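Local coordinates for probable zinc protease PqqL (Escherichia coli, PDB 6OFT), which probably acts as a zinc-dependent endopeptidase of the M16 family in the periplasm, this chain being the first half of the protein, at residues Trp193-Asn198 against Asn226-Asn231; Asn240-Asn245 against Gln428-Glu433; Ile257-Arg262 against Gln423-Gln428. All coordinates share one frame; numbering follows the deposited sequence.

Contact 1: residues Trp193-Asn198 against Asn226-Asn231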
loop_
_atom_site.group_PDB
_atom_site.type_symbol
_atom_site.label_atom_id
_atom_site.label_comp_id
_atom_site.label_asym_id
_atom_site.label_seq_id
_atom_site.Cartn_x
_atom_site.Cartn_y
_atom_site.Cartn_z
ATOM N N TRP A 193 -20.732 1.150 10.204
ATOM C CA TRP A 193 -19.279 1.064 10.313
ATOM C C TRP A 193 -18.603 2.186 11.092
ATOM O O TRP A 193 -17.498 1.968 11.600
ATOM C CB TRP A 193 -18.671 0.949 8.902
ATOM C CG TRP A 193 -19.200 -0.234 8.138
ATOM C CD1 TRP A 193 -20.107 -0.211 7.119
ATOM C CD2 TRP A 193 -18.932 -1.619 8.408
ATOM N NE1 TRP A 193 -20.387 -1.493 6.704
ATOM C CE2 TRP A 193 -19.670 -2.378 7.468
ATOM C CE3 TRP A 193 -18.115 -2.296 9.335
ATOM C CZ2 TRP A 193 -19.625 -3.781 7.436
ATOM C CZ3 TRP A 193 -18.048 -3.682 9.278
ATOM C CH2 TRP A 193 -18.796 -4.408 8.339
ATOM N N TYR A 194 -19.219 3.385 11.162
ATOM C CA TYR A 194 -18.638 4.532 11.886
ATOM C C TYR A 194 -19.088 4.554 13.337
ATOM O O TYR A 194 -19.978 5.325 13.726
ATOM C CB TYR A 194 -18.917 5.883 11.186
ATOM C CG TYR A 194 -18.143 6.122 9.909
ATOM C CD1 TYR A 194 -18.281 5.269 8.815
ATOM C CD2 TYR A 194 -17.357 7.262 9.752
ATOM C CE1 TYR A 194 -17.594 5.504 7.623
ATOM C CE2 TYR A 194 -16.708 7.536 8.547
ATOM C CZ TYR A 194 -16.831 6.653 7.485
ATOM O OH TYR A 194 -16.165 6.899 6.312
ATOM N N GLN A 195 -18.498 3.655 14.122
ATOM C CA GLN A 195 -18.722 3.501 15.563
ATOM C C GLN A 195 -17.343 3.443 16.227
ATOM O O GLN A 195 -16.404 3.040 15.533
ATOM C CB GLN A 195 -19.617 2.280 15.887
ATOM C CG GLN A 195 -21.083 2.391 15.359
ATOM C CD GLN A 195 -21.831 3.685 15.676
ATOM O OE1 GLN A 195 -21.503 4.419 16.600
ATOM N NE2 GLN A 195 -22.872 4.004 14.913
ATOM N N PRO A 196 -17.177 3.925 17.499
ATOM C CA PRO A 196 -15.827 4.063 18.082
ATOM C C PRO A 196 -14.898 2.859 18.070
ATOM O O PRO A 196 -13.717 3.068 17.848
ATOM C CB PRO A 196 -16.106 4.521 19.522
ATOM C CG PRO A 196 -17.356 5.269 19.411
ATOM C CD PRO A 196 -18.188 4.518 18.400
ATOM N N ASN A 197 -15.397 1.631 18.273
ATOM C CA ASN A 197 -14.559 0.426 18.320
ATOM C C ASN A 197 -13.953 0.029 16.947
ATOM O O ASN A 197 -13.132 -0.890 16.885
ATOM C CB ASN A 197 -15.333 -0.740 18.959
ATOM C CG ASN A 197 -16.400 -1.347 18.078
ATOM O OD1 ASN A 197 -17.018 -0.681 17.243
ATOM N ND2 ASN A 197 -16.644 -2.637 18.257
ATOM N N ASN A 198 -14.353 0.725 15.861
ATOM C CA ASN A 198 -13.835 0.506 14.521
ATOM C C ASN A 198 -13.002 1.741 14.117
ATOM O O ASN A 198 -12.689 1.918 12.936
ATOM C CB ASN A 198 -15.009 0.256 13.536
ATOM C CG ASN A 198 -14.596 -0.300 12.196
ATOM O OD1 ASN A 198 -13.702 -1.145 12.095
ATOM N ND2 ASN A 198 -15.224 0.176 11.135
ATOM N N ASN A 226 -21.267 2.752 20.975
ATOM C CA ASN A 226 -21.894 1.843 20.018
ATOM C C ASN A 226 -20.802 0.960 19.396
ATOM O O ASN A 226 -19.638 1.377 19.281
ATOM C CB ASN A 226 -22.666 2.601 18.927
ATOM C CG ASN A 226 -23.753 3.539 19.414
ATOM O OD1 ASN A 226 -23.747 4.741 19.120
ATOM N ND2 ASN A 226 -24.730 3.014 20.136
ATOM N N LYS A 227 -21.180 -0.281 19.064
ATOM C CA LYS A 227 -20.308 -1.278 18.461
ATOM C C LYS A 227 -20.598 -1.302 16.965
ATOM O O LYS A 227 -21.768 -1.376 16.557
ATOM C CB LYS A 227 -20.586 -2.678 19.057
ATOM C CG LYS A 227 -20.526 -2.764 20.584
ATOM C CD LYS A 227 -19.155 -3.146 21.101
ATOM C CE LYS A 227 -19.205 -4.434 21.883
ATOM N NZ LYS A 227 -17.897 -4.750 22.517
ATOM N N ALA A 228 -19.542 -1.245 16.139
ATOM C CA ALA A 228 -19.713 -1.329 14.690
ATOM C C ALA A 228 -19.968 -2.800 14.340
ATOM O O ALA A 228 -19.794 -3.676 15.202
ATOM C CB ALA A 228 -18.453 -0.849 13.984
ATOM N N ALA A 229 -20.392 -3.073 13.086
ATOM C CA ALA A 229 -20.562 -4.451 12.596
ATOM C C ALA A 229 -19.153 -5.052 12.477
ATOM O O ALA A 229 -18.183 -4.292 12.387
ATOM C CB ALA A 229 -21.234 -4.448 11.231
ATOM N N GLU A 230 -19.019 -6.385 12.512
ATOM C CA GLU A 230 -17.688 -6.978 12.398
ATOM C C GLU A 230 -17.192 -6.948 10.958
ATOM O O GLU A 230 -17.961 -7.226 10.037
ATOM C CB GLU A 230 -17.614 -8.395 13.015
ATOM C CG GLU A 230 -18.479 -9.453 12.344
ATOM C CD GLU A 230 -18.173 -10.892 12.722
ATOM O OE1 GLU A 230 -18.133 -11.745 11.805
ATOM O OE2 GLU A 230 -17.978 -11.170 13.928
ATOM N N ASN A 231 -15.925 -6.569 10.761
ATOM C CA ASN A 231 -15.325 -6.547 9.425
ATOM C C ASN A 231 -15.090 -7.985 9.015
ATOM O O ASN A 231 -14.456 -8.729 9.760
ATOM C CB ASN A 231 -14.006 -5.766 9.409
ATOM C CG ASN A 231 -14.197 -4.270 9.422
ATOM O OD1 ASN A 231 -14.627 -3.659 8.430
ATOM N ND2 ASN A 231 -13.880 -3.649 10.547
HETATM O O HOH W 1 -17.743 -4.713 16.746
#
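The turn between helix 183-193 and strand 199-205 brings Trp-193, Asn-197 and Asn-198 against Ala-228, Ala-229 and Asn-231. The second group belongs to the long loop that leads from helix 209-220 to the second sheet of this half. Both direct hydrogen bonds across the contact use side chains.

Asn-197 binds Ala-228 N directly and Ala-228 O through a water. Its OD1 accepts from Ala-228 N at 2.8 Å, and the bond is nearly straight at 171°. Its ND2 donates to the water at 2.8 Å, and that water donates to Ala-228 O. CG of Asn-197 sits between the backbone N and the carbonyl carbon (chi1 74°), which carries the amide toward Ala-228.

Asn-198 and Asn-231 meet tip to tip, with their amide planes 41° apart. Asn-231 ND2 donates to Asn-198 OD1 at 2.9 Å, from above the plane of that carbonyl. Asn-198 ND2, on the other branch of the same amide, donates to Trp-193 O at 2.9 Å, which ties the turn to the helix end. Thr-40 OG1 bonds to both Asn-198 ND2 and Asn-231 OD1, which probably helps to fix the rotation of both amides.

Ala-229 CB lies over one face of the Trp-193 six-membered ring, 4.0 Å from its centroid and offset toward the rim. Glu-230 O is at the ring edge, 3.4 Å from Trp-193 CH2. Ala-228 CB touches Asn-198 CB at 3.6 Å and also Gln-195 CB.

Phe-189 of helix 183-193 meets the Trp-193 ring. Asn-198 also touches Ile-38 of strand 31-38, and its backbone bonds to His-39, so the contact ties this helix and the long loop to the first sheet.

Contact 2: residues Asn240-Asn245 against Gln428-Glu433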
loop_
_atom_site.group_PDB
_atom_site.type_symbol
_atom_site.label_atom_id
_atom_site.label_comp_id
_atom_site.label_asym_id
_atom_site.label_seq_id
_atom_site.Cartn_x
_atom_site.Cartn_y
_atom_site.Cartn_z
ATOM N N ASN A 240 -3.922 -22.023 -9.488
ATOM C CA ASN A 240 -2.850 -22.909 -9.939
ATOM C C ASN A 240 -2.857 -23.126 -11.453
ATOM O O ASN A 240 -3.009 -24.246 -11.943
ATOM C CB ASN A 240 -2.899 -24.219 -9.145
ATOM C CG ASN A 240 -2.758 -23.938 -7.664
ATOM O OD1 ASN A 240 -2.023 -23.037 -7.251
ATOM N ND2 ASN A 240 -3.494 -24.652 -6.840
ATOM N N HIS A 241 -2.661 -22.022 -12.179
ATOM C CA HIS A 241 -2.659 -21.941 -13.630
ATOM C C HIS A 241 -1.731 -20.826 -14.049
ATOM O O HIS A 241 -1.736 -19.753 -13.438
ATOM C CB HIS A 241 -4.077 -21.619 -14.152
ATOM C CG HIS A 241 -5.075 -22.713 -13.926
ATOM N ND1 HIS A 241 -6.107 -22.575 -13.004
ATOM C CD2 HIS A 241 -5.161 -23.936 -14.500
ATOM C CE1 HIS A 241 -6.780 -23.715 -13.050
ATOM N NE2 HIS A 241 -6.249 -24.563 -13.935
ATOM N N LEU A 242 -0.947 -21.089 -15.060
ATOM C CA LEU A 242 -0.027 -20.088 -15.631
ATOM C C LEU A 242 -0.790 -19.268 -16.674
ATOM O O LEU A 242 -1.295 -19.875 -17.608
ATOM C CB LEU A 242 1.138 -20.824 -16.286
ATOM C CG LEU A 242 2.195 -19.924 -16.911
ATOM C CD1 LEU A 242 2.771 -18.974 -15.878
ATOM C CD2 LEU A 242 3.282 -20.735 -17.591
ATOM N N ARG A 243 -0.832 -17.966 -16.533
ATOM C CA ARG A 243 -1.538 -17.094 -17.468
ATOM C C ARG A 243 -0.599 -16.223 -18.266
ATOM O O ARG A 243 0.576 -16.097 -17.921
ATOM C CB ARG A 243 -2.593 -16.237 -16.748
ATOM C CG ARG A 243 -3.710 -17.028 -16.114
ATOM C CD ARG A 243 -3.939 -16.460 -14.742
ATOM N NE ARG A 243 -3.304 -17.274 -13.728
ATOM C CZ ARG A 243 -2.987 -16.858 -12.506
ATOM N NH1 ARG A 243 -3.238 -15.611 -12.135
ATOM N NH2 ARG A 243 -2.409 -17.683 -11.653
ATOM N N PHE A 244 -1.114 -15.633 -19.357
ATOM C CA PHE A 244 -0.320 -14.794 -20.253
ATOM C C PHE A 244 -1.121 -13.578 -20.652
ATOM O O PHE A 244 -2.297 -13.712 -20.979
ATOM C CB PHE A 244 0.083 -15.583 -21.519
ATOM C CG PHE A 244 1.067 -16.703 -21.284
ATOM C CD1 PHE A 244 0.628 -17.972 -20.919
ATOM C CD2 PHE A 244 2.428 -16.504 -21.473
ATOM C CE1 PHE A 244 1.534 -19.000 -20.675
ATOM C CE2 PHE A 244 3.339 -17.541 -21.251
ATOM C CZ PHE A 244 2.885 -18.784 -20.854
ATOM N N ASN A 245 -0.484 -12.403 -20.659
ATOM C CA ASN A 245 -1.148 -11.153 -21.046
ATOM C C ASN A 245 -0.227 -10.209 -21.809
ATOM O O ASN A 245 0.973 -10.160 -21.549
ATOM C CB ASN A 245 -1.680 -10.414 -19.801
ATOM C CG ASN A 245 -2.699 -9.340 -20.120
ATOM O OD1 ASN A 245 -3.325 -9.341 -21.171
ATOM N ND2 ASN A 245 -2.882 -8.396 -19.227
ATOM N N GLN A 428 2.645 -22.390 -8.932
ATOM C CA GLN A 428 1.735 -22.496 -10.091
ATOM C C GLN A 428 0.879 -21.226 -10.300
ATOM O O GLN A 428 0.278 -21.065 -11.361
ATOM C CB GLN A 428 0.800 -23.699 -9.916
ATOM C CG GLN A 428 1.482 -25.027 -9.626
ATOM C CD GLN A 428 0.445 -26.062 -9.286
ATOM O OE1 GLN A 428 -0.109 -26.723 -10.164
ATOM N NE2 GLN A 428 0.147 -26.215 -8.004
ATOM N N ASP A 429 0.808 -20.347 -9.290
ATOM C CA ASP A 429 0.027 -19.129 -9.387
ATOM C C ASP A 429 0.898 -18.019 -9.950
ATOM O O ASP A 429 1.481 -17.219 -9.224
ATOM C CB ASP A 429 -0.676 -18.797 -8.047
ATOM C CG ASP A 429 -1.767 -17.757 -8.137
ATOM O OD1 ASP A 429 -2.625 -17.719 -7.223
ATOM O OD2 ASP A 429 -1.758 -16.956 -9.114
ATOM N N ALA A 430 0.956 -18.027 -11.267
ATOM C CA ALA A 430 1.839 -17.109 -12.004
ATOM C C ALA A 430 1.270 -16.596 -13.327
ATOM O O ALA A 430 0.378 -17.237 -13.835
ATOM C CB ALA A 430 3.176 -17.747 -12.236
ATOM N N PHE A 431 1.810 -15.486 -13.816
ATOM C CA PHE A 431 1.434 -14.967 -15.120
ATOM C C PHE A 431 2.565 -14.170 -15.771
ATOM O O PHE A 431 3.278 -13.425 -15.090
ATOM C CB PHE A 431 0.102 -14.180 -15.099
ATOM C CG PHE A 431 0.082 -12.855 -14.374
ATOM C CD1 PHE A 431 -0.328 -12.777 -13.041
ATOM C CD2 PHE A 431 0.391 -11.672 -15.041
ATOM C CE1 PHE A 431 -0.401 -11.543 -12.387
ATOM C CE2 PHE A 431 0.342 -10.439 -14.378
ATOM C CZ PHE A 431 -0.075 -10.380 -13.064
ATOM N N TRP A 432 2.712 -14.365 -17.067
ATOM C CA TRP A 432 3.664 -13.627 -17.927
ATOM C C TRP A 432 2.965 -12.385 -18.457
ATOM O O TRP A 432 1.824 -12.487 -18.824
ATOM C CB TRP A 432 4.157 -14.483 -19.090
ATOM C CG TRP A 432 5.181 -15.481 -18.677
ATOM C CD1 TRP A 432 4.964 -16.780 -18.382
ATOM C CD2 TRP A 432 6.579 -15.247 -18.477
ATOM N NE1 TRP A 432 6.130 -17.370 -18.024
ATOM C CE2 TRP A 432 7.139 -16.462 -18.064
ATOM C CE3 TRP A 432 7.410 -14.140 -18.615
ATOM C CZ2 TRP A 432 8.492 -16.602 -17.782
ATOM C CZ3 TRP A 432 8.742 -14.279 -18.340
ATOM C CH2 TRP A 432 9.277 -15.490 -17.917
ATOM N N GLU A 433 3.649 -11.277 -18.500
ATOM C CA GLU A 433 3.051 -10.062 -19.013
ATOM C C GLU A 433 4.015 -9.237 -19.853
ATOM O O GLU A 433 5.141 -8.986 -19.441
ATOM C CB GLU A 433 2.508 -9.227 -17.847
ATOM C CG GLU A 433 1.747 -7.982 -18.261
ATOM C CD GLU A 433 1.654 -7.015 -17.107
ATOM O OE1 GLU A 433 0.697 -7.139 -16.312
ATOM O OE2 GLU A 433 2.560 -6.163 -16.968
HETATM O O HOH W 2 -1.477 -8.622 -16.801
#
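Arg-243 lays one face of its guanidinium over Ala-430 O, which is 3.4 Å above the plane and offset toward the rim. The chain bends at chi2 and chi3, which turns NE back toward its own strand. NE and NH2 then grip His-241 O side-on, at 2.9 Å from NE and 2.8 Å from NH2. NE also forms a salt bridge with Glu-239. NH2 makes a salt bridge to Asp-429 OD2 at 2.7 Å. The bond is almost straight (175°) and lies in the guanidinium plane, but it meets the carboxylate from above.

At the start of the segments the amides of Asn-240 and Gln-428 stack, their planes 3° apart, with Asn-240 CG 3.7 Å from Gln-428 NE2.

On the other face of the sheet Phe-244 and Trp-432 run side by side and point the same way. Their planes are 15° apart, but the rings are slid apart and barely overlap. Phe-244 CE2 reaches Trp-432 CD1 at 3.4 Å. Leu-242 CD1 packs on the same Trp-432 atom and on Ala-430 CB.

The backbones form a parallel ladder. Arg-243 N donates to Ala-430 O, Trp-432 N to Arg-243 O, and Asn-245 N to Trp-432 O. Strand 242-248 is the outermost strand of the five-stranded sheet within this chain, and strand 430-436 lies between it and strand 256-264. At the far end a water links Asn-245 ND2 to Glu-433 OE1, which also pairs with Arg-156.

Asp-429 is buried. Two guanidinium groups on its OD2, those of Arg-243 and Arg-262, would probably keep this carboxylate ionised.

Contact 3: residues Ile257-Arg262 against Gln423-Gln428. With GOL (glycerol), chain C.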
loop_
_atom_site.group_PDB
_atom_site.type_symbol
_atom_site.label_atom_id
_atom_site.label_comp_id
_atom_site.label_asym_id
_atom_site.label_seq_id
_atom_site.Cartn_x
_atom_site.Cartn_y
_atom_site.Cartn_z
ATOM N N ILE A 257 8.798 -6.903 -20.399
ATOM C CA ILE A 257 8.301 -8.225 -20.036
ATOM C C ILE A 257 8.441 -8.430 -18.526
ATOM O O ILE A 257 9.431 -8.014 -17.935
ATOM C CB ILE A 257 8.985 -9.349 -20.891
ATOM C CG1 ILE A 257 8.312 -10.738 -20.667
ATOM C CG2 ILE A 257 10.519 -9.396 -20.686
ATOM C CD1 ILE A 257 8.611 -11.814 -21.719
ATOM N N ALA A 258 7.440 -9.065 -17.908
ATOM C CA ALA A 258 7.484 -9.350 -16.487
ATOM C C ALA A 258 6.875 -10.717 -16.167
ATOM O O ALA A 258 5.941 -11.160 -16.845
ATOM C CB ALA A 258 6.755 -8.250 -15.713
ATOM N N LEU A 259 7.420 -11.369 -15.161
ATOM C CA LEU A 259 6.842 -12.617 -14.608
ATOM C C LEU A 259 6.316 -12.284 -13.205
ATOM O O LEU A 259 7.089 -11.753 -12.434
ATOM C CB LEU A 259 7.891 -13.719 -14.539
ATOM C CG LEU A 259 7.455 -14.990 -13.818
ATOM C CD1 LEU A 259 6.223 -15.589 -14.450
ATOM C CD2 LEU A 259 8.564 -16.019 -13.789
ATOM N N TYR A 260 5.046 -12.522 -12.946
ATOM C CA TYR A 260 4.397 -12.258 -11.667
ATOM C C TYR A 260 4.055 -13.566 -10.979
ATOM O O TYR A 260 3.491 -14.460 -11.609
ATOM C CB TYR A 260 3.078 -11.504 -11.887
ATOM C CG TYR A 260 3.198 -10.030 -12.218
ATOM C CD1 TYR A 260 3.537 -9.609 -13.502
ATOM C CD2 TYR A 260 2.863 -9.054 -11.280
ATOM C CE1 TYR A 260 3.601 -8.255 -13.828
ATOM C CE2 TYR A 260 2.935 -7.695 -11.592
ATOM C CZ TYR A 260 3.337 -7.300 -12.858
ATOM O OH TYR A 260 3.419 -5.963 -13.171
ATOM N N TYR A 261 4.385 -13.655 -9.719
ATOM C CA TYR A 261 4.016 -14.795 -8.857
ATOM C C TYR A 261 3.034 -14.253 -7.807
ATOM O O TYR A 261 3.189 -13.117 -7.442
ATOM C CB TYR A 261 5.240 -15.412 -8.185
ATOM C CG TYR A 261 6.150 -16.222 -9.068
ATOM C CD1 TYR A 261 5.826 -17.508 -9.444
ATOM C CD2 TYR A 261 7.348 -15.711 -9.515
ATOM C CE1 TYR A 261 6.651 -18.267 -10.246
ATOM C CE2 TYR A 261 8.191 -16.457 -10.313
ATOM C CZ TYR A 261 7.838 -17.736 -10.689
ATOM O OH TYR A 261 8.643 -18.493 -11.472
ATOM N N ARG A 262 2.058 -15.012 -7.374
ATOM C CA ARG A 262 1.116 -14.577 -6.343
ATOM C C ARG A 262 1.284 -15.535 -5.175
ATOM O O ARG A 262 1.364 -16.742 -5.374
ATOM C CB ARG A 262 -0.343 -14.551 -6.835
ATOM C CG ARG A 262 -0.607 -13.684 -8.079
ATOM C CD ARG A 262 -2.097 -13.411 -8.290
ATOM N NE ARG A 262 -2.919 -14.601 -8.040
ATOM C CZ ARG A 262 -4.113 -14.586 -7.457
ATOM N NH1 ARG A 262 -4.667 -13.434 -7.089
ATOM N NH2 ARG A 262 -4.768 -15.718 -7.246
ATOM N N GLN A 423 11.120 -22.812 -4.071
ATOM C CA GLN A 423 9.686 -22.833 -3.740
ATOM C C GLN A 423 8.890 -21.832 -4.587
ATOM O O GLN A 423 7.824 -22.181 -5.106
ATOM C CB GLN A 423 9.469 -22.568 -2.253
ATOM C CG GLN A 423 9.824 -23.766 -1.380
ATOM C CD GLN A 423 9.950 -23.399 0.079
ATOM O OE1 GLN A 423 10.082 -22.226 0.445
ATOM N NE2 GLN A 423 9.926 -24.407 0.946
ATOM N N LEU A 424 9.431 -20.632 -4.733
ATOM C CA LEU A 424 8.807 -19.551 -5.531
ATOM C C LEU A 424 8.736 -19.988 -6.991
ATOM O O LEU A 424 7.721 -19.812 -7.574
ATOM C CB LEU A 424 9.619 -18.264 -5.417
ATOM C CG LEU A 424 9.160 -17.113 -6.303
ATOM C CD1 LEU A 424 7.800 -16.609 -5.885
ATOM C CD2 LEU A 424 10.155 -15.981 -6.299
ATOM N N ARG A 425 9.763 -20.612 -7.493
ATOM C CA ARG A 425 9.828 -21.029 -8.911
ATOM C C ARG A 425 8.892 -22.220 -9.197
ATOM O O ARG A 425 8.608 -22.440 -10.347
ATOM C CB ARG A 425 11.287 -21.264 -9.311
ATOM C CG ARG A 425 12.152 -20.017 -9.290
ATOM C CD ARG A 425 11.841 -19.105 -10.451
ATOM N NE ARG A 425 12.538 -19.535 -11.639
ATOM C CZ ARG A 425 12.205 -19.208 -12.871
ATOM N NH1 ARG A 425 11.177 -18.421 -13.101
ATOM N NH2 ARG A 425 12.907 -19.667 -13.869
ATOM N N LYS A 426 8.453 -22.965 -8.208
ATOM C CA LYS A 426 7.514 -24.087 -8.416
ATOM C C LYS A 426 6.078 -23.575 -8.212
ATOM O O LYS A 426 5.174 -24.351 -8.363
ATOM C CB LYS A 426 7.787 -25.174 -7.379
ATOM C CG LYS A 426 9.022 -26.028 -7.590
ATOM C CD LYS A 426 9.451 -26.244 -9.010
ATOM C CE LYS A 426 10.570 -27.263 -9.145
ATOM N NZ LYS A 426 10.202 -28.390 -10.033
ATOM N N ASN A 427 5.897 -22.318 -7.864
ATOM C CA ASN A 427 4.557 -21.742 -7.596
ATOM C C ASN A 427 3.745 -21.680 -8.901
ATOM O O ASN A 427 4.147 -20.996 -9.811
ATOM C CB ASN A 427 4.687 -20.442 -6.805
ATOM C CG ASN A 427 3.408 -19.723 -6.486
ATOM O OD1 ASN A 427 2.349 -20.106 -6.920
ATOM N ND2 ASN A 427 3.522 -18.660 -5.715
ATOM N N GLN A 428 2.645 -22.390 -8.932
ATOM C CA GLN A 428 1.735 -22.496 -10.091
ATOM C C GLN A 428 0.879 -21.226 -10.300
ATOM O O GLN A 428 0.278 -21.065 -11.361
ATOM C CB GLN A 428 0.800 -23.699 -9.916
ATOM C CG GLN A 428 1.482 -25.027 -9.626
ATOM C CD GLN A 428 0.445 -26.062 -9.286
ATOM O OE1 GLN A 428 -0.109 -26.723 -10.164
ATOM N NE2 GLN A 428 0.147 -26.215 -8.004
HETATM C C1 GOL C . 6.794 -19.661 -15.626
HETATM O O1 GOL C . 7.010 -20.063 -16.924
HETATM C C2 GOL C . 7.014 -20.835 -14.705
HETATM O O2 GOL C . 8.386 -21.193 -14.820
HETATM C C3 GOL C . 6.560 -20.419 -13.321
HETATM O O3 GOL C . 7.618 -20.413 -12.438
#
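Tyr-261 presents one ring face to Leu-424 and its hydroxyl to Arg-425. Leu-424 CG stands over that face, 4.2 Å from the ring centroid and offset toward the rim. Its CD1 packs on Tyr-261 CG at 3.6 Å, and Leu-424 O also lies over the ring. Asn-427 O is at the ring edge.

The Arg-425 guanidinium is turned almost perpendicular to the ring, with the planes 88° apart. NH1 donates to Tyr-261 OH at 3.0 Å, and the hydroxyl is tilted out of the guanidinium plane. Leu-259 CD2 touches the guanidinium edge, 3.6 Å from NH1. NH2 forms a salt bridge with Asp-346. An alanine in place of Arg-425 would probably leave Asp-346 without this cationic mate and the Tyr-261 hydroxyl without its NH1 donor, and open a gap beside Leu-259.

This is where the C-terminal end of helix 414-425 packs on strand 256-264, the middle strand of the five-stranded sheet. Phe-322 of the neighbouring strand 317-326 touches both Tyr-261 and Leu-424.

Beyond the helix Asn-427 extends CG anti to its backbone N (chi1 179°). ND2 donates to Arg-262 O at 2.9 Å from above the carbonyl plane, and OD1 accepts from Asp-429 N. A glycerol, probably from the crystallisation liquor, donates through O3 to Arg-425 O at 3.1 Å.

How the contacts relate
Contacts 2 and 3 are neighbours in the second sheet, with centres 8 Å apart. They share Gln-428. Strand 430-436 pairs with strand 256-264, where Glu-433 O lies 2.8 Å from Ala-258 N, a probable hydrogen bond. The carboxylate of Asp-429 bridges the two, at 2.8 Å from Asp-429 OD2 to Arg-262 NE. The glycerol beside contact 3 bonds to Trp-432 of contact 2 as well. Contact 1 stands apart, its centre 39 Å from that of contact 2 and 38 Å from that of contact 3. It is nearer the predicted catalytic site: the Trp-193 side chain is about 11 Å from that of Glu-57. Contacts 2 and 3 lie away from it.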